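Local atomic coordinates of N2152 (Neocallimastix frontalis, PDB entry 5U22), a protein that probably hydrolyses glycosidic bonds in rare arabinosyl substrates, as a family 39 glycoside hydrolase with a TIM barrel and a beta sandwich. Residues A43-I48 and G76-I81; P108-R113 and I144-D149. All blocks are in the same frame, centred on the assembly; numbering follows the deposited sequence.

Contact 1 of 2, residues A43-I48 and G76-I81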
loop_
_atom_site.group_PDB
_atom_site.type_symbol
_atom_site.label_atom_id
_atom_site.label_comp_id
_atom_site.label_asym_id
_atom_site.label_seq_id
_atom_site.Cartn_x
_atom_site.Cartn_y
_atom_site.Cartn_z
ATOM N N ALA A 43 -0.733 5.360 3.353
ATOM C CA ALA A 43 -1.697 6.176 2.613
ATOM C C ALA A 43 -1.084 7.501 2.180
ATOM O O ALA A 43 -0.260 8.083 2.888
ATOM C CB ALA A 43 -2.954 6.454 3.443
ATOM N N HIS A 44 -1.518 7.971 1.010
ATOM C CA HIS A 44 -1.146 9.289 0.501
ATOM C C HIS A 44 -1.911 10.370 1.256
ATOM O O HIS A 44 -3.137 10.314 1.337
ATOM C CB HIS A 44 -1.460 9.360 -0.994
ATOM C CG HIS A 44 -0.968 10.605 -1.657
ATOM N ND1 HIS A 44 0.276 11.133 -1.395
ATOM C CD2 HIS A 44 -1.536 11.414 -2.585
ATOM C CE1 HIS A 44 0.452 12.221 -2.123
ATOM N NE2 HIS A 44 -0.629 12.409 -2.861
ATOM N N TYR A 45 -1.186 11.355 1.813
ATOM C CA TYR A 45 -1.783 12.372 2.696
ATOM C C TYR A 45 -2.607 11.731 3.810
ATOM O O TYR A 45 -3.571 12.322 4.311
ATOM C CB TYR A 45 -2.664 13.365 1.931
ATOM C CG TYR A 45 -1.946 14.449 1.152
ATOM C CD1 TYR A 45 -1.355 14.177 -0.079
ATOM C CD2 TYR A 45 -1.913 15.769 1.627
ATOM C CE1 TYR A 45 -0.738 15.176 -0.815
ATOM C CE2 TYR A 45 -1.281 16.782 0.895
ATOM C CZ TYR A 45 -0.709 16.477 -0.326
ATOM O OH TYR A 45 -0.087 17.468 -1.056
ATOM N N GLY A 46 -2.266 10.492 4.179
ATOM C CA GLY A 46 -3.033 9.811 5.202
ATOM C C GLY A 46 -2.716 10.288 6.592
ATOM O O GLY A 46 -3.549 10.153 7.491
ATOM N N LEU A 47 -1.526 10.851 6.775
ATOM C CA LEU A 47 -1.090 11.426 8.038
ATOM C C LEU A 47 -0.605 12.832 7.745
ATOM O O LEU A 47 0.220 13.018 6.849
ATOM C CB LEU A 47 0.032 10.591 8.663
ATOM C CG LEU A 47 0.673 11.117 9.946
ATOM C CD1 LEU A 47 -0.367 11.263 11.044
ATOM C CD2 LEU A 47 1.805 10.183 10.389
ATOM N N ILE A 48 -1.121 13.820 8.474
ATOM C CA ILE A 48 -0.659 15.195 8.280
ATOM C C ILE A 48 -0.225 15.787 9.615
ATOM O O ILE A 48 -0.030 15.052 10.594
ATOM C CB ILE A 48 -1.732 16.057 7.593
ATOM C CG1 ILE A 48 -3.020 16.103 8.426
ATOM C CG2 ILE A 48 -2.024 15.500 6.186
ATOM C CD1 ILE A 48 -4.096 16.947 7.764
ATOM N N GLY A 76 1.187 28.612 -1.753
ATOM C CA GLY A 76 1.833 28.393 -3.028
ATOM C C GLY A 76 2.136 26.952 -3.357
ATOM O O GLY A 76 2.723 26.687 -4.416
ATOM N N ARG A 77 1.763 26.017 -2.488
ATOM C CA ARG A 77 2.055 24.611 -2.680
ATOM C C ARG A 77 0.813 23.914 -3.230
ATOM O O ARG A 77 -0.237 24.531 -3.439
ATOM C CB ARG A 77 2.524 23.985 -1.365
ATOM C CG ARG A 77 3.589 24.787 -0.634
ATOM C CD ARG A 77 4.756 25.184 -1.515
ATOM N NE ARG A 77 5.866 25.660 -0.692
ATOM C CZ ARG A 77 7.082 25.917 -1.161
ATOM N NH1 ARG A 77 7.349 25.747 -2.445
ATOM N NH2 ARG A 77 8.032 26.327 -0.336
ATOM N N GLN A 78 0.940 22.610 -3.484
ATOM C CA GLN A 78 -0.198 21.864 -4.008
ATOM C C GLN A 78 -1.368 21.875 -3.032
ATOM O O GLN A 78 -2.517 22.063 -3.438
ATOM C CB GLN A 78 0.203 20.423 -4.320
ATOM C CG GLN A 78 -0.932 19.544 -4.856
ATOM C CD GLN A 78 -1.385 19.894 -6.271
ATOM O OE1 GLN A 78 -2.445 19.459 -6.706
ATOM N NE2 GLN A 78 -0.580 20.657 -6.996
ATOM N N GLN A 79 -1.103 21.656 -1.752
ATOM C CA GLN A 79 -2.148 21.578 -0.746
ATOM C C GLN A 79 -1.763 22.390 0.483
ATOM O O GLN A 79 -0.584 22.694 0.700
ATOM C CB GLN A 79 -2.407 20.116 -0.344
ATOM C CG GLN A 79 -2.908 19.228 -1.480
ATOM C CD GLN A 79 -4.302 19.615 -1.970
ATOM O OE1 GLN A 79 -5.034 20.335 -1.289
ATOM N NE2 GLN A 79 -4.676 19.121 -3.145
ATOM N N PRO A 80 -2.744 22.755 1.315
ATOM C CA PRO A 80 -2.429 23.512 2.538
ATOM C C PRO A 80 -1.790 22.681 3.642
ATOM O O PRO A 80 -1.276 23.271 4.604
ATOM C CB PRO A 80 -3.802 24.043 2.991
ATOM C CG PRO A 80 -4.797 23.151 2.335
ATOM C CD PRO A 80 -4.190 22.724 1.030
ATOM N N ILE A 81 -1.804 21.347 3.539
ATOM C CA ILE A 81 -1.399 20.458 4.628
ATOM C C ILE A 81 -0.442 19.385 4.125
ATOM O O ILE A 81 -0.317 19.137 2.924
ATOM C CB ILE A 81 -2.616 19.775 5.308
ATOM C CG1 ILE A 81 -3.176 18.617 4.469
ATOM C CG2 ILE A 81 -3.698 20.785 5.687
ATOM C CD1 ILE A 81 -3.745 18.979 3.100
HETATM O O HOH W 1 1.178 20.243 -0.947
#
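Tyr45 lays the outer end of its ring across the aliphatic part of Gln79. Its OH lies 3.4 Å from Gln79 CG. Nearer the backbone, the ring meets Ile81 at its edge: Tyr45 CE2 comes within 3.3 Å of Ile81 O, close to the ring plane. Ile81 CD1 comes to the same CD2-CE2 edge from the other side of the ring plane, 4.0 Å from Tyr45 CE2. Ile81 also reaches Ile48, with its CG1 3.7 Å from Ile48 CG2. With chi1 at 77°, CG1 sits between the backbone N and the carbonyl carbon. It faces Ile48 there and carries CD1 to the Tyr45 ring. A water donates to Tyr45 OH at 3.1 Å and accepts from Gln79 N at 2.8 Å. Tyr45 OH also bonds to Asp105, and Trp280 stacks on the ring. Tyr45 belongs to a type II turn from Ala43 to Gly46. The contact joins this turn to the loop between strand 66-70 and helix 84-91 of the TIM barrel. No direct hydrogen bond crosses it. Apolar packing carries the join, and the water ties the phenol to the opposite backbone, so the ring is held at its polar end and along its edge.

Contact 2 of 2, residues P108-R113 and I144-D149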
loop_
_atom_site.group_PDB
_atom_site.type_symbol
_atom_site.label_atom_id
_atom_site.label_comp_id
_atom_site.label_asym_id
_atom_site.label_seq_id
_atom_site.Cartn_x
_atom_site.Cartn_y
_atom_site.Cartn_z
ATOM N N PRO A 108 1.843 24.238 -7.285
ATOM C CA PRO A 108 0.385 24.338 -7.214
ATOM C C PRO A 108 -0.273 23.944 -8.529
ATOM O O PRO A 108 0.353 23.921 -9.588
ATOM C CB PRO A 108 0.178 25.835 -6.946
ATOM C CG PRO A 108 1.248 26.460 -7.830
ATOM C CD PRO A 108 2.449 25.507 -7.739
ATOM N N GLY A 109 -1.566 23.643 -8.440
ATOM C CA GLY A 109 -2.383 23.383 -9.618
ATOM C C GLY A 109 -2.395 21.919 -10.013
ATOM O O GLY A 109 -1.476 21.154 -9.725
ATOM N N TRP A 110 -3.481 21.516 -10.670
ATOM C CA TRP A 110 -3.558 20.193 -11.288
ATOM C C TRP A 110 -4.144 20.320 -12.693
ATOM O O TRP A 110 -5.314 20.687 -12.847
ATOM C CB TRP A 110 -4.399 19.221 -10.453
ATOM C CG TRP A 110 -4.360 17.814 -10.998
ATOM C CD1 TRP A 110 -5.215 17.267 -11.908
ATOM C CD2 TRP A 110 -3.412 16.787 -10.671
ATOM N NE1 TRP A 110 -4.864 15.961 -12.168
ATOM C CE2 TRP A 110 -3.759 15.642 -11.424
ATOM C CE3 TRP A 110 -2.309 16.721 -9.814
ATOM C CZ2 TRP A 110 -3.041 14.438 -11.345
ATOM C CZ3 TRP A 110 -1.584 15.526 -9.744
ATOM C CH2 TRP A 110 -1.960 14.400 -10.506
ATOM N N PRO A 111 -3.332 20.035 -13.728
ATOM C CA PRO A 111 -1.925 19.610 -13.655
ATOM C C PRO A 111 -0.997 20.650 -13.043
ATOM O O PRO A 111 -1.296 21.841 -13.139
ATOM C CB PRO A 111 -1.562 19.364 -15.116
ATOM C CG PRO A 111 -2.885 19.039 -15.771
ATOM C CD PRO A 111 -3.837 19.980 -15.110
ATOM N N TYR A 112 0.084 20.181 -12.413
ATOM C CA TYR A 112 1.051 21.063 -11.762
ATOM C C TYR A 112 1.446 22.220 -12.664
ATOM O O TYR A 112 1.729 22.040 -13.851
ATOM C CB TYR A 112 2.310 20.289 -11.371
ATOM C CG TYR A 112 2.054 19.157 -10.408
ATOM C CD1 TYR A 112 1.807 19.411 -9.067
ATOM C CD2 TYR A 112 2.043 17.832 -10.843
ATOM C CE1 TYR A 112 1.562 18.374 -8.178
ATOM C CE2 TYR A 112 1.801 16.792 -9.963
ATOM C CZ TYR A 112 1.555 17.074 -8.633
ATOM O OH TYR A 112 1.302 16.054 -7.743
ATOM N N ARG A 113 1.497 23.411 -12.085
ATOM C CA ARG A 113 1.882 24.589 -12.851
ATOM C C ARG A 113 3.400 24.676 -12.842
ATOM O O ARG A 113 4.004 25.119 -11.863
ATOM C CB ARG A 113 1.221 25.836 -12.276
ATOM C CG ARG A 113 -0.260 25.890 -12.598
ATOM C CD ARG A 113 -0.764 27.312 -12.550
ATOM N NE ARG A 113 -0.914 27.752 -11.172
ATOM C CZ ARG A 113 -1.968 27.457 -10.425
ATOM N NH1 ARG A 113 -2.946 26.717 -10.928
ATOM N NH2 ARG A 113 -2.039 27.892 -9.174
ATOM N N ILE A 144 10.369 12.068 -7.660
ATOM C CA ILE A 144 10.653 13.220 -8.512
ATOM C C ILE A 144 9.369 13.889 -8.998
ATOM O O ILE A 144 9.292 15.124 -9.070
ATOM C CB ILE A 144 11.571 12.797 -9.680
ATOM C CG1 ILE A 144 13.002 12.613 -9.169
ATOM C CG2 ILE A 144 11.527 13.823 -10.837
ATOM C CD1 ILE A 144 14.017 12.199 -10.240
ATOM N N TRP A 145 8.343 13.106 -9.327
ATOM C CA TRP A 145 7.141 13.666 -9.933
ATOM C C TRP A 145 5.931 12.851 -9.493
ATOM O O TRP A 145 6.024 11.989 -8.614
ATOM C CB TRP A 145 7.283 13.706 -11.459
ATOM C CG TRP A 145 6.351 14.691 -12.124
ATOM C CD1 TRP A 145 5.294 14.400 -12.949
ATOM C CD2 TRP A 145 6.391 16.114 -12.009
ATOM N NE1 TRP A 145 4.676 15.563 -13.358
ATOM C CE2 TRP A 145 5.341 16.630 -12.806
ATOM C CE3 TRP A 145 7.221 17.010 -11.324
ATOM C CZ2 TRP A 145 5.091 17.998 -12.919
ATOM C CZ3 TRP A 145 6.979 18.378 -11.449
ATOM C CH2 TRP A 145 5.921 18.857 -12.244
ATOM N N ASN A 146 4.781 13.128 -10.111
ATOM C CA ASN A 146 3.535 12.438 -9.778
ATOM C C ASN A 146 2.680 12.418 -11.029
ATOM O O ASN A 146 2.325 13.483 -11.545
ATOM C CB ASN A 146 2.790 13.140 -8.636
ATOM C CG ASN A 146 1.483 12.442 -8.254
ATOM O OD1 ASN A 146 1.401 11.215 -8.225
ATOM N ND2 ASN A 146 0.459 13.235 -7.941
ATOM N N GLU A 147 2.364 11.219 -11.509
ATOM C CA GLU A 147 1.481 11.021 -12.655
ATOM C C GLU A 147 1.874 11.891 -13.856
ATOM O O GLU A 147 1.065 12.697 -14.335
ATOM C CB GLU A 147 0.031 11.256 -12.259
ATOM C CG GLU A 147 -0.367 10.344 -11.091
ATOM C CD GLU A 147 -1.862 10.184 -10.902
ATOM O OE1 GLU A 147 -2.635 11.086 -11.312
ATOM O OE2 GLU A 147 -2.264 9.138 -10.334
ATOM N N PRO A 148 3.087 11.726 -14.374
ATOM C CA PRO A 148 3.470 12.496 -15.563
ATOM C C PRO A 148 2.577 12.208 -16.750
ATOM O O PRO A 148 2.408 13.083 -17.614
ATOM C CB PRO A 148 4.913 12.044 -15.810
ATOM C CG PRO A 148 4.957 10.634 -15.229
ATOM C CD PRO A 148 4.113 10.737 -13.995
ATOM N N ASP A 149 1.984 11.005 -16.804
ATOM C CA ASP A 149 1.062 10.648 -17.873
ATOM C C ASP A 149 -0.243 11.425 -17.788
ATOM O O ASP A 149 -1.042 11.370 -18.730
ATOM C CB ASP A 149 0.797 9.122 -17.895
ATOM C CG ASP A 149 0.591 8.504 -16.506
ATOM O OD1 ASP A 149 0.762 9.191 -15.481
ATOM O OD2 ASP A 149 0.267 7.291 -16.458
#
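Tyr112 turns the edge of its ring to the face of Trp145. The Tyr112 ring and the six-membered ring of Trp145 have centroids 5.1 Å apart and planes at 64°, an edge-to-face (T-shaped) pair. The closest atoms are Tyr112 CD2 and Trp145 CZ2, at 3.7 Å. The indole is held by more than this, since Trp120 and Trp152 also pack edge-to-face with it and its NE1 bonds to Thr151. Further along, Tyr112 CE2 has Asn146 O at its edge. The phenol then ends at the Asn146 amide: ND2 donates to Tyr112 OH at 2.9 Å with an angle of 162°, and the oxygen lies nearly in the amide plane. Asp105 is a second hydrogen-bond partner of this OH. Asn146 and Glu147 follow strand 139-143 of the TIM barrel. Their Asn-Glu sequence matches the pair that carries the acid/base in clan GH-A hydrolases, to which family 39 belongs, so they probably line the active site. Both bind a Bis-Tris molecule, probably from the crystallisation liquor, through Asn146 ND2 and Glu147 OE1. A phenylalanine in place of Tyr112 would probably leave Asn146 ND2 without this acceptor and Asp105 without its bond to the phenol. Trp110 approaches the same pair with the rim of its indole. Its CZ2 is 3.4 Å from Glu147 OE1, and its CZ3 is 3.6 Å from Asn146 ND2, both polar atoms lying near the ring plane. With CG anti to the backbone N (chi1 -174°), the indole extends past one face of Tyr112. Arg68 bonds to Asn146 OD1, and His213 bonds to Glu147 OE2.

The centres of contacts 1 and 2 lie about 14 Å apart, and the two touch mainly through Gln78. Gln78 NE2 is 2.9 Å from Gly109 O, a probable hydrogen bond, and it also packs 3.3 Å from Tyr112 CE1. Asp105 forms a second bridge: one carboxylate oxygen bonds to Tyr45 and the other to Tyr112. Arg68 is a third, pairing by backbone with Ala43 and Tyr45 and by side chain with Asn146. Contact 2 binds the Bis-Tris molecule directly, through Asn146 and Glu147. Contact 1 comes near it with the Gln78 side chain, about 5 Å away, so contact 2 lies closer to the probable active site.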